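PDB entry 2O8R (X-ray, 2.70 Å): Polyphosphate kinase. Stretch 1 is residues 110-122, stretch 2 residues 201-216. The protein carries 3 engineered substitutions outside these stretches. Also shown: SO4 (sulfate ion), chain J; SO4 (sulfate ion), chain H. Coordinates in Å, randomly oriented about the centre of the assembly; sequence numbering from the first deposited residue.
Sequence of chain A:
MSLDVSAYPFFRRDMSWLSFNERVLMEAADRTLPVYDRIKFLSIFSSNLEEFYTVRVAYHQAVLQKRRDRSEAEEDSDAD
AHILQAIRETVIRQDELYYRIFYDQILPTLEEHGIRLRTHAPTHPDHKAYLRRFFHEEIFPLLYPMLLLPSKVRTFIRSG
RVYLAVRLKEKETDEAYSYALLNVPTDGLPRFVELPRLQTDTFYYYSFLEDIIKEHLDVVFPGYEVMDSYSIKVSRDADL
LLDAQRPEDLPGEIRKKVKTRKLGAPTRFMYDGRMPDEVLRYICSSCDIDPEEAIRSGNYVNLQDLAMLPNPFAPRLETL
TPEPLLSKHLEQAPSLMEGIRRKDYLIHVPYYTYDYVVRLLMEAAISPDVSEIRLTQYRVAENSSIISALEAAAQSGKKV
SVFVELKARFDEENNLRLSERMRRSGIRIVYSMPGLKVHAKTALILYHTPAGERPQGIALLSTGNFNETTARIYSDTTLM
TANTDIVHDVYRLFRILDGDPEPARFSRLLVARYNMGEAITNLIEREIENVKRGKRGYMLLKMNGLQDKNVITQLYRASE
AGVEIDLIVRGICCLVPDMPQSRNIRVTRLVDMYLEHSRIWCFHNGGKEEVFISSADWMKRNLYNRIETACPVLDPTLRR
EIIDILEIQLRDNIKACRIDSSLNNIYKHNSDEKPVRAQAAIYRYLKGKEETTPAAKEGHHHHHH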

ATOM      1  N   LEU A 110       5.092 -26.564  16.948  1.00 68.96           N
ATOM      2  CA  LEU A 110       5.698 -26.303  15.640  1.00 60.00           C
ATOM      3  C   LEU A 110       6.693 -27.398  15.260  1.00 55.19           C
ATOM      4  O   LEU A 110       6.712 -27.862  14.127  1.00 42.57           O
ATOM      5  CB  LEU A 110       6.363 -24.924  15.616  1.00 49.11           C
ATOM      6  CG  LEU A 110       5.426 -23.700  15.508  1.00 47.51           C
ATOM      7  CD1 LEU A 110       6.179 -22.428  15.856  1.00 51.07           C
ATOM      8  CD2 LEU A 110       4.759 -23.548  14.136  1.00 51.00           C
ATOM      9  N   GLU A 111       7.498 -27.826  16.226  1.00 57.31           N
ATOM     10  CA  GLU A 111       8.454 -28.901  15.999  1.00 52.98           C
ATOM     11  C   GLU A 111       7.809 -30.250  15.734  1.00 51.00           C
ATOM     12  O   GLU A 111       8.295 -31.023  14.913  1.00 55.68           O
ATOM     13  CB  GLU A 111       9.445 -28.995  17.155  1.00 51.34           C
ATOM     14  CG  GLU A 111      10.663 -28.130  16.941  1.00 69.68           C
ATOM     15  CD  GLU A 111      11.576 -28.091  18.140  1.00 93.36           C
ATOM     16  OE1 GLU A 111      11.389 -28.902  19.075  1.00105.71           O
ATOM     17  OE2 GLU A 111      12.484 -27.237  18.144  1.00106.82           O
ATOM     18  N   GLU A 112       6.710 -30.527  16.424  1.00 50.30           N
ATOM     19  CA  GLU A 112       5.946 -31.745  16.192  1.00 53.98           C
ATOM     20  C   GLU A 112       5.465 -31.820  14.745  1.00 47.24           C
ATOM     21  O   GLU A 112       5.234 -32.906  14.220  1.00 58.18           O
ATOM     22  CB  GLU A 112       4.756 -31.805  17.140  1.00 57.26           C
ATOM     23  CG  GLU A 112       4.208 -33.190  17.399  1.00 53.36           C
ATOM     24  CD  GLU A 112       3.165 -33.211  18.518  1.00 77.57           C
ATOM     25  OE1 GLU A 112       3.155 -32.283  19.363  1.00 59.90           O
ATOM     26  OE2 GLU A 112       2.353 -34.165  18.557  1.00 93.76           O
ATOM     27  N   HIS A 113       5.346 -30.664  14.098  1.00 48.72           N
ATOM     28  CA  HIS A 113       4.912 -30.603  12.707  1.00 41.28           C
ATOM     29  C   HIS A 113       5.978 -30.144  11.707  1.00 46.46           C
ATOM     30  O   HIS A 113       5.651 -29.727  10.598  1.00 58.74           O
ATOM     31  CB  HIS A 113       3.674 -29.727  12.606  1.00 47.75           C
ATOM     32  CG  HIS A 113       2.538 -30.221  13.437  1.00 64.70           C
ATOM     33  ND1 HIS A 113       2.388 -29.882  14.762  1.00 60.63           N
ATOM     34  CD2 HIS A 113       1.515 -31.058  13.141  1.00 55.48           C
ATOM     35  CE1 HIS A 113       1.310 -30.474  15.245  1.00 62.96           C
ATOM     36  NE2 HIS A 113       0.764 -31.194  14.281  1.00 54.56           N
ATOM     37  N   GLY A 114       7.247 -30.227  12.093  1.00 51.02           N
ATOM     38  CA  GLY A 114       8.349 -29.937  11.166  1.00 55.65           C
ATOM     39  C   GLY A 114       8.741 -28.475  10.997  1.00 62.94           C
ATOM     40  O   GLY A 114       9.347 -28.117   9.993  1.00 53.37           O
ATOM     41  N   ILE A 115       8.390 -27.632  11.970  1.00 58.19           N
ATOM     42  CA  ILE A 115       8.791 -26.224  11.966  1.00 47.80           C
ATOM     43  C   ILE A 115       9.729 -25.970  13.138  1.00 47.28           C
ATOM     44  O   ILE A 115       9.376 -26.223  14.288  1.00 44.71           O
ATOM     45  CB  ILE A 115       7.580 -25.263  12.108  1.00 35.95           C
ATOM     46  CG1 ILE A 115       6.326 -25.842  11.439  1.00 57.45           C
ATOM     47  CG2 ILE A 115       7.921 -23.849  11.604  1.00 40.24           C
ATOM     48  CD1 ILE A 115       6.089 -25.425  10.014  1.00 34.24           C
ATOM     49  N   ARG A 116      10.932 -25.482  12.852  1.00 54.88           N
ATOM     50  CA  ARG A 116      11.842 -25.116  13.925  1.00 32.52           C
ATOM     51  C   ARG A 116      12.072 -23.622  13.903  1.00 46.87           C
ATOM     52  O   ARG A 116      12.742 -23.078  13.018  1.00 50.85           O
ATOM     53  CB  ARG A 116      13.146 -25.907  13.863  1.00 44.67           C
ATOM     54  CG  ARG A 116      13.837 -26.026  15.216  1.00 63.44           C
ATOM     55  CD  ARG A 116      14.250 -27.468  15.513  1.00 78.59           C
ATOM     56  NE  ARG A 116      15.691 -27.676  15.442  1.00 81.51           N
ATOM     57  CZ  ARG A 116      16.518 -27.517  16.471  1.00106.05           C
ATOM     58  NH1 ARG A 116      16.051 -27.146  17.657  1.00114.63           N
ATOM     59  NH2 ARG A 116      17.819 -27.726  16.318  1.00103.64           N
ATOM     60  N   LEU A 117      11.444 -22.950  14.858  1.00 44.37           N
ATOM     61  CA  LEU A 117      11.662 -21.540  15.033  1.00 42.41           C
ATOM     62  C   LEU A 117      12.763 -21.485  16.046  1.00 39.93           C
ATOM     63  O   LEU A 117      12.556 -21.799  17.215  1.00 48.87           O
ATOM     64  CB  LEU A 117      10.406 -20.839  15.551  1.00 26.82           C
ATOM     65  CG  LEU A 117      10.581 -19.335  15.831  1.00 60.69           C
ATOM     66  CD1 LEU A 117      11.248 -18.615  14.661  1.00 55.73           C
ATOM     67  CD2 LEU A 117       9.258 -18.675  16.158  1.00 51.60           C
ATOM     68  N   ARG A 118      13.949 -21.120  15.594  1.00 45.87           N
ATOM     69  CA  ARG A 118      15.102 -21.201  16.462  1.00 40.33           C
ATOM     70  C   ARG A 118      15.114 -20.084  17.468  1.00 46.02           C
ATOM     71  O   ARG A 118      14.835 -18.920  17.160  1.00 48.79           O
ATOM     72  CB  ARG A 118      16.414 -21.280  15.673  1.00 50.27           C
ATOM     73  CG  ARG A 118      16.807 -22.719  15.344  1.00 55.20           C
ATOM     74  CD  ARG A 118      18.317 -22.886  15.243  1.00 61.50           C
ATOM     75  NE  ARG A 118      18.749 -22.895  13.854  1.00 69.19           N
ATOM     76  CZ  ARG A 118      18.987 -24.000  13.160  1.00 76.80           C
ATOM     77  NH1 ARG A 118      18.851 -25.188  13.728  1.00 91.28           N
ATOM     78  NH2 ARG A 118      19.363 -23.918  11.899  1.00 80.63           N
ATOM     79  N   THR A 119      15.429 -20.458  18.693  1.00 57.84           N
ATOM     80  CA  THR A 119      15.406 -19.532  19.793  1.00 53.75           C
ATOM     81  C   THR A 119      16.845 -19.308  20.282  1.00 66.28           C
ATOM     82  O   THR A 119      17.122 -18.368  21.031  1.00 70.35           O
ATOM     83  CB  THR A 119      14.460 -20.065  20.870  1.00 57.27           C
ATOM     84  OG1 THR A 119      13.672 -18.996  21.399  1.00 78.44           O
ATOM     85  CG2 THR A 119      15.216 -20.785  21.966  1.00 46.15           C
ATOM     86  N   HIS A 120      17.752 -20.172  19.816  1.00 73.38           N
ATOM     87  CA  HIS A 120      19.199 -20.021  20.002  1.00 73.72           C
ATOM     88  C   HIS A 120      19.909 -20.031  18.646  1.00 68.37           C
ATOM     89  O   HIS A 120      19.259 -20.213  17.603  1.00 72.67           O
ATOM     90  CB  HIS A 120      19.743 -21.137  20.888  1.00 74.21           C
ATOM     91  CG  HIS A 120      18.993 -21.301  22.176  1.00 96.56           C
ATOM     92  ND1 HIS A 120      18.402 -22.490  22.549  1.00 96.68           N
ATOM     93  CD2 HIS A 120      18.731 -20.422  23.173  1.00 97.20           C
ATOM     94  CE1 HIS A 120      17.817 -22.340  23.725  1.00 88.41           C
ATOM     95  NE2 HIS A 120      17.998 -21.094  24.123  1.00103.70           N
ATOM     96  N   ALA A 121      21.232 -19.839  18.654  1.00 55.80           N
ATOM     97  CA  ALA A 121      22.011 -19.720  17.395  1.00 54.55           C
ATOM     98  C   ALA A 121      22.338 -21.087  16.827  1.00 44.99           C
ATOM     99  O   ALA A 121      22.633 -22.001  17.589  1.00 70.35           O
ATOM    100  CB  ALA A 121      23.281 -18.929  17.620  1.00 54.93           C
ATOM    101  N   PRO A 122      22.288 -21.239  15.492  1.00 47.04           N
ATOM    102  CA  PRO A 122      22.434 -22.585  14.929  1.00 56.31           C
ATOM    103  C   PRO A 122      23.838 -23.105  15.143  1.00 53.82           C
ATOM    104  O   PRO A 122      24.775 -22.317  15.179  1.00 53.85           O
ATOM    105  CB  PRO A 122      22.200 -22.366  13.438  1.00 56.55           C
ATOM    106  CG  PRO A 122      22.579 -20.937  13.208  1.00 59.42           C
ATOM    107  CD  PRO A 122      22.127 -20.226  14.439  1.00 37.52           C
ATOM    108  N   ASP A 201      15.554 -33.086   5.000  1.00 65.07           N
ATOM    109  CA  ASP A 201      15.620 -32.452   6.318  1.00 56.04           C
ATOM    110  C   ASP A 201      14.378 -32.728   7.150  1.00 57.81           C
ATOM    111  O   ASP A 201      13.294 -32.968   6.614  1.00 61.41           O
ATOM    112  CB  ASP A 201      15.827 -30.940   6.184  1.00 68.79           C
ATOM    113  CG  ASP A 201      17.277 -30.529   6.342  1.00 77.36           C
ATOM    114  OD1 ASP A 201      17.806 -30.692   7.460  1.00 86.64           O
ATOM    115  OD2 ASP A 201      17.876 -30.015   5.369  1.00 67.00           O
ATOM    116  N   THR A 202      14.545 -32.687   8.465  1.00 49.56           N
ATOM    117  CA  THR A 202      13.431 -32.951   9.367  1.00 68.15           C
ATOM    118  C   THR A 202      12.531 -31.725   9.535  1.00 61.83           C
ATOM    119  O   THR A 202      11.336 -31.855   9.741  1.00 69.00           O
ATOM    120  CB  THR A 202      13.930 -33.444  10.737  1.00 70.32           C
ATOM    121  OG1 THR A 202      15.118 -34.233  10.559  1.00 80.18           O
ATOM    122  CG2 THR A 202      12.865 -34.286  11.419  1.00 78.76           C
ATOM    123  N   PHE A 203      13.110 -30.535   9.419  1.00 67.46           N
ATOM    124  CA  PHE A 203      12.380 -29.298   9.657  1.00 52.49           C
ATOM    125  C   PHE A 203      12.562 -28.256   8.565  1.00 55.08           C
ATOM    126  O   PHE A 203      13.503 -28.305   7.751  1.00 54.13           O
ATOM    127  CB  PHE A 203      12.836 -28.630  10.971  1.00 66.04           C
ATOM    128  CG  PHE A 203      12.866 -29.546  12.158  1.00 59.11           C
ATOM    129  CD1 PHE A 203      11.684 -30.006  12.734  1.00 43.94           C
ATOM    130  CD2 PHE A 203      14.077 -29.936  12.712  1.00 64.07           C
ATOM    131  CE1 PHE A 203      11.709 -30.855  13.838  1.00 59.11           C
ATOM    132  CE2 PHE A 203      14.117 -30.783  13.817  1.00 59.20           C
ATOM    133  CZ  PHE A 203      12.928 -31.243  14.382  1.00 61.61           C
ATOM    134  N   TYR A 204      11.632 -27.309   8.577  1.00 44.23           N
ATOM    135  CA  TYR A 204      11.842 -25.982   8.036  1.00 48.27           C
ATOM    136  C   TYR A 204      12.431 -25.143   9.170  1.00 53.08           C
ATOM    137  O   TYR A 204      12.059 -25.312  10.337  1.00 50.44           O
ATOM    138  CB  TYR A 204      10.520 -25.397   7.575  1.00 52.03           C
ATOM    139  CG  TYR A 204      10.042 -25.972   6.271  1.00 47.68           C
ATOM    140  CD1 TYR A 204      10.348 -25.344   5.074  1.00 57.55           C
ATOM    141  CD2 TYR A 204       9.275 -27.128   6.231  1.00 45.47           C
ATOM    142  CE1 TYR A 204       9.921 -25.856   3.871  1.00 41.46           C
ATOM    143  CE2 TYR A 204       8.836 -27.652   5.022  1.00 48.56           C
ATOM    144  CZ  TYR A 204       9.176 -27.008   3.845  1.00 51.39           C
ATOM    145  OH  TYR A 204       8.768 -27.492   2.624  1.00 54.28           O
ATOM    146  N   TYR A 205      13.360 -24.252   8.832  1.00 37.53           N
ATOM    147  CA  TYR A 205      14.069 -23.499   9.846  1.00 37.21           C
ATOM    148  C   TYR A 205      13.750 -22.027   9.758  1.00 52.24           C
ATOM    149  O   TYR A 205      13.660 -21.473   8.658  1.00 48.19           O
ATOM    150  CB  TYR A 205      15.569 -23.729   9.725  1.00 47.18           C
ATOM    151  CG  TYR A 205      15.946 -25.151  10.036  1.00 65.32           C
ATOM    152  CD1 TYR A 205      16.186 -25.557  11.349  1.00 53.03           C
ATOM    153  CD2 TYR A 205      16.033 -26.104   9.021  1.00 52.79           C
ATOM    154  CE1 TYR A 205      16.515 -26.872  11.640  1.00 60.98           C
ATOM    155  CE2 TYR A 205      16.364 -27.410   9.300  1.00 67.23           C
ATOM    156  CZ  TYR A 205      16.603 -27.791  10.609  1.00 52.89           C
ATOM    157  OH  TYR A 205      16.932 -29.097  10.871  1.00 72.01           O
ATOM    158  N   TYR A 206      13.557 -21.396  10.917  1.00 39.64           N
ATOM    159  CA  TYR A 206      13.388 -19.955  10.953  1.00 40.69           C
ATOM    160  C   TYR A 206      14.185 -19.319  12.071  1.00 48.80           C
ATOM    161  O   TYR A 206      14.420 -19.925  13.116  1.00 51.30           O
ATOM    162  CB  TYR A 206      11.913 -19.589  11.079  1.00 43.94           C
ATOM    163  CG  TYR A 206      11.091 -20.093   9.934  1.00 36.78           C
ATOM    164  CD1 TYR A 206      11.086 -19.423   8.715  1.00 40.26           C
ATOM    165  CD2 TYR A 206      10.327 -21.254  10.059  1.00 37.37           C
ATOM    166  CE1 TYR A 206      10.335 -19.879   7.650  1.00 50.16           C
ATOM    167  CE2 TYR A 206       9.571 -21.727   8.995  1.00 49.47           C
ATOM    168  CZ  TYR A 206       9.584 -21.031   7.791  1.00 48.27           C
ATOM    169  OH  TYR A 206       8.849 -21.483   6.726  1.00 53.11           O
ATOM    170  N   SER A 207      14.591 -18.082  11.840  1.00 55.48           N
ATOM    171  CA  SER A 207      15.334 -17.331  12.831  1.00 50.70           C
ATOM    172  C   SER A 207      14.740 -15.958  12.939  1.00 50.02           C
ATOM    173  O   SER A 207      14.305 -15.398  11.928  1.00 52.48           O
ATOM    174  CB  SER A 207      16.778 -17.186  12.389  1.00 44.71           C
ATOM    175  OG  SER A 207      17.451 -18.414  12.495  1.00 56.00           O
ATOM    176  N   PHE A 208      14.721 -15.424  14.159  1.00 44.43           N
ATOM    177  CA  PHE A 208      14.436 -14.000  14.386  1.00 46.65           C
ATOM    178  C   PHE A 208      15.571 -13.187  13.782  1.00 44.02           C
ATOM    179  O   PHE A 208      16.750 -13.542  13.910  1.00 46.91           O
ATOM    180  CB  PHE A 208      14.366 -13.668  15.881  1.00 41.56           C
ATOM    181  CG  PHE A 208      13.160 -14.241  16.593  1.00 51.61           C
ATOM    182  CD1 PHE A 208      12.046 -13.451  16.842  1.00 59.93           C
ATOM    183  CD2 PHE A 208      13.152 -15.551  17.041  1.00 48.34           C
ATOM    184  CE1 PHE A 208      10.945 -13.963  17.512  1.00 47.87           C
ATOM    185  CE2 PHE A 208      12.058 -16.063  17.715  1.00 55.95           C
ATOM    186  CZ  PHE A 208      10.952 -15.268  17.950  1.00 52.52           C
ATOM    187  N   LEU A 209      15.217 -12.096  13.128  1.00 40.94           N
ATOM    188  CA  LEU A 209      16.211 -11.180  12.609  1.00 40.39           C
ATOM    189  C   LEU A 209      17.171 -10.727  13.709  1.00 48.16           C
ATOM    190  O   LEU A 209      18.390 -10.748  13.510  1.00 57.12           O
ATOM    191  CB  LEU A 209      15.524  -9.974  11.976  1.00 33.97           C
ATOM    192  CG  LEU A 209      16.327  -9.081  11.039  1.00 57.36           C
ATOM    193  CD1 LEU A 209      17.155  -9.921  10.083  1.00 40.38           C
ATOM    194  CD2 LEU A 209      15.366  -8.153  10.279  1.00 49.77           C
ATOM    195  N   GLU A 210      16.630 -10.355  14.874  1.00 41.59           N
ATOM    196  CA  GLU A 210      17.464  -9.798  15.954  1.00 47.38           C
ATOM    197  C   GLU A 210      18.435 -10.817  16.527  1.00 49.10           C
ATOM    198  O   GLU A 210      19.485 -10.445  17.040  1.00 64.44           O
ATOM    199  CB  GLU A 210      16.633  -9.145  17.071  1.00 42.85           C
ATOM    200  CG  GLU A 210      15.808 -10.104  17.937  1.00 38.68           C
ATOM    201  CD  GLU A 210      14.393 -10.332  17.405  1.00 64.40           C
ATOM    202  OE1 GLU A 210      14.189 -10.279  16.170  1.00 52.52           O
ATOM    203  OE2 GLU A 210      13.483 -10.576  18.231  1.00 50.57           O
ATOM    204  N   ASP A 211      18.084 -12.097  16.429  1.00 57.93           N
ATOM    205  CA  ASP A 211      18.990 -13.160  16.835  1.00 51.37           C
ATOM    206  C   ASP A 211      20.232 -13.187  15.931  1.00 45.51           C
ATOM    207  O   ASP A 211      21.360 -13.217  16.414  1.00 46.15           O
ATOM    208  CB  ASP A 211      18.265 -14.508  16.847  1.00 51.32           C
ATOM    209  CG  ASP A 211      17.472 -14.742  18.130  1.00 52.58           C
ATOM    210  OD1 ASP A 211      17.634 -13.979  19.101  1.00 57.66           O
ATOM    211  OD2 ASP A 211      16.685 -15.706  18.169  1.00 63.43           O
ATOM    212  N   ILE A 212      20.020 -13.132  14.623  1.00 50.81           N
ATOM    213  CA  ILE A 212      21.123 -13.077  13.682  1.00 46.28           C
ATOM    214  C   ILE A 212      22.050 -11.920  13.996  1.00 50.78           C
ATOM    215  O   ILE A 212      23.266 -12.103  14.059  1.00 51.23           O
ATOM    216  CB  ILE A 212      20.649 -12.977  12.223  1.00 43.26           C
ATOM    217  CG1 ILE A 212      19.669 -14.127  11.911  1.00 32.23           C
ATOM    218  CG2 ILE A 212      21.885 -12.967  11.269  1.00 19.94           C
ATOM    219  CD1 ILE A 212      18.822 -13.878  10.665  1.00 49.26           C
ATOM    220  N   ILE A 213      21.476 -10.740  14.205  1.00 46.50           N
ATOM    221  CA  ILE A 213      22.273  -9.569  14.559  1.00 48.98           C
ATOM    222  C   ILE A 213      23.120  -9.830  15.819  1.00 53.03           C
ATOM    223  O   ILE A 213      24.330  -9.613  15.817  1.00 54.04           O
ATOM    224  CB  ILE A 213      21.399  -8.304  14.699  1.00 54.70           C
ATOM    225  CG1 ILE A 213      20.823  -7.920  13.325  1.00 37.17           C
ATOM    226  CG2 ILE A 213      22.225  -7.155  15.278  1.00 36.20           C
ATOM    227  CD1 ILE A 213      20.033  -6.617  13.300  1.00 35.31           C
ATOM    228  N   LYS A 214      22.487 -10.347  16.865  1.00 45.15           N
ATOM    229  CA  LYS A 214      23.176 -10.711  18.099  1.00 43.57           C
ATOM    230  C   LYS A 214      24.410 -11.596  17.868  1.00 53.44           C
ATOM    231  O   LYS A 214      25.436 -11.428  18.518  1.00 64.59           O
ATOM    232  CB  LYS A 214      22.202 -11.415  19.049  1.00 39.58           C
ATOM    233  CG  LYS A 214      21.126 -10.499  19.673  1.00 43.31           C
ATOM    234  CD  LYS A 214      20.346 -11.270  20.726  1.00 36.48           C
ATOM    235  CE  LYS A 214      19.709 -10.375  21.742  1.00 49.79           C
ATOM    236  NZ  LYS A 214      19.063 -11.206  22.777  1.00 54.54           N
ATOM    237  N   GLU A 215      24.304 -12.516  16.920  1.00 45.19           N
ATOM    238  CA  GLU A 215      25.343 -13.491  16.654  1.00 42.58           C
ATOM    239  C   GLU A 215      26.523 -12.891  15.860  1.00 53.19           C
ATOM    240  O   GLU A 215      27.550 -13.538  15.658  1.00 61.06           O
ATOM    241  CB  GLU A 215      24.717 -14.674  15.902  1.00 51.91           C
ATOM    242  CG  GLU A 215      25.540 -15.958  15.838  1.00 69.00           C
ATOM    243  CD  GLU A 215      26.007 -16.447  17.201  1.00 85.90           C
ATOM    244  OE1 GLU A 215      25.282 -16.253  18.204  1.00 97.09           O
ATOM    245  OE2 GLU A 215      27.105 -17.040  17.264  1.00 87.42           O
ATOM    246  N   HIS A 216      26.390 -11.650  15.416  1.00 51.39           N
ATOM    247  CA  HIS A 216      27.436 -11.050  14.595  1.00 55.05           C
ATOM    248  C   HIS A 216      27.856  -9.669  15.087  1.00 50.30           C
ATOM    249  O   HIS A 216      28.477  -8.904  14.351  1.00 54.61           O
ATOM    250  CB  HIS A 216      26.993 -10.988  13.130  1.00 55.16           C
ATOM    251  CG  HIS A 216      26.747 -12.329  12.518  1.00 56.96           C
ATOM    252  ND1 HIS A 216      25.502 -12.919  12.491  1.00 76.36           N
ATOM    253  CD2 HIS A 216      27.590 -13.206  11.928  1.00 48.80           C
ATOM    254  CE1 HIS A 216      25.588 -14.097  11.901  1.00 76.34           C
ATOM    255  NE2 HIS A 216      26.843 -14.292  11.544  1.00 60.83           N
TER
HETATM  256  S   SO4 J 711      16.675 -23.483  19.419  1.00135.71           S
HETATM  257  O1  SO4 J 711      16.749 -24.863  18.948  1.00132.51           O
HETATM  258  O2  SO4 J 711      16.980 -23.452  20.843  1.00134.58           O
HETATM  259  O3  SO4 J 711      17.643 -22.674  18.684  1.00131.63           O
HETATM  260  O4  SO4 J 711      15.325 -22.968  19.224  1.00132.06           O
HETATM  261  S   SO4 H 709      20.891 -26.731  15.653  1.00 77.78           S
HETATM  262  O1  SO4 H 709      20.313 -27.929  15.044  1.00 99.78           O
HETATM  263  O2  SO4 H 709      21.512 -27.084  16.925  1.00 83.58           O
HETATM  264  O3  SO4 H 709      21.884 -26.148  14.746  1.00 66.82           O
HETATM  265  O4  SO4 H 709      19.840 -25.754  15.915  1.00 96.27           O

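On one face of this two-stranded parallel pairing, Ile 115, Leu 117 and Tyr 206 form the apolar centre. Ile 115 CG2 lies 3.7 Å from Tyr 206 CE2, at the edge of the ring, and Leu 117 CD1 lies 3.8 Å from Tyr 206 CB; branched aliphatic chains suit this buried place because they pack closely around an aromatic side chain without needing polar partners. Leu 117 CG also reaches Phe 208 CE2, at 4.1 Å.

The backbone holds these chains in register. Arg 116 N donates to Tyr 204 O and Tyr 206 N to Arg 116 O, both at 2.8 Å, so Arg 116 bonds to the residues flanking its partner, Tyr 205, as parallel strands require. Tyr 204 N to Gly 114 O, also 2.8 Å, extends the ladder to a glycine whose positive phi would jam a CB against the preceding carbonyl.

The other face carries Arg 116, Arg 118 and Tyr 205. Arginine suits this margin because its methylenes can pack while its guanidinium stays polar: Arg 116 CD sits over the Phe 203 ring, 3.9 Å from its centroid, while Arg 116 NH2 makes a weak hydrogen bond of 2.8 Å to O1 of the chain H sulfate. The Arg 118 guanidinium lays one face against Tyr 205.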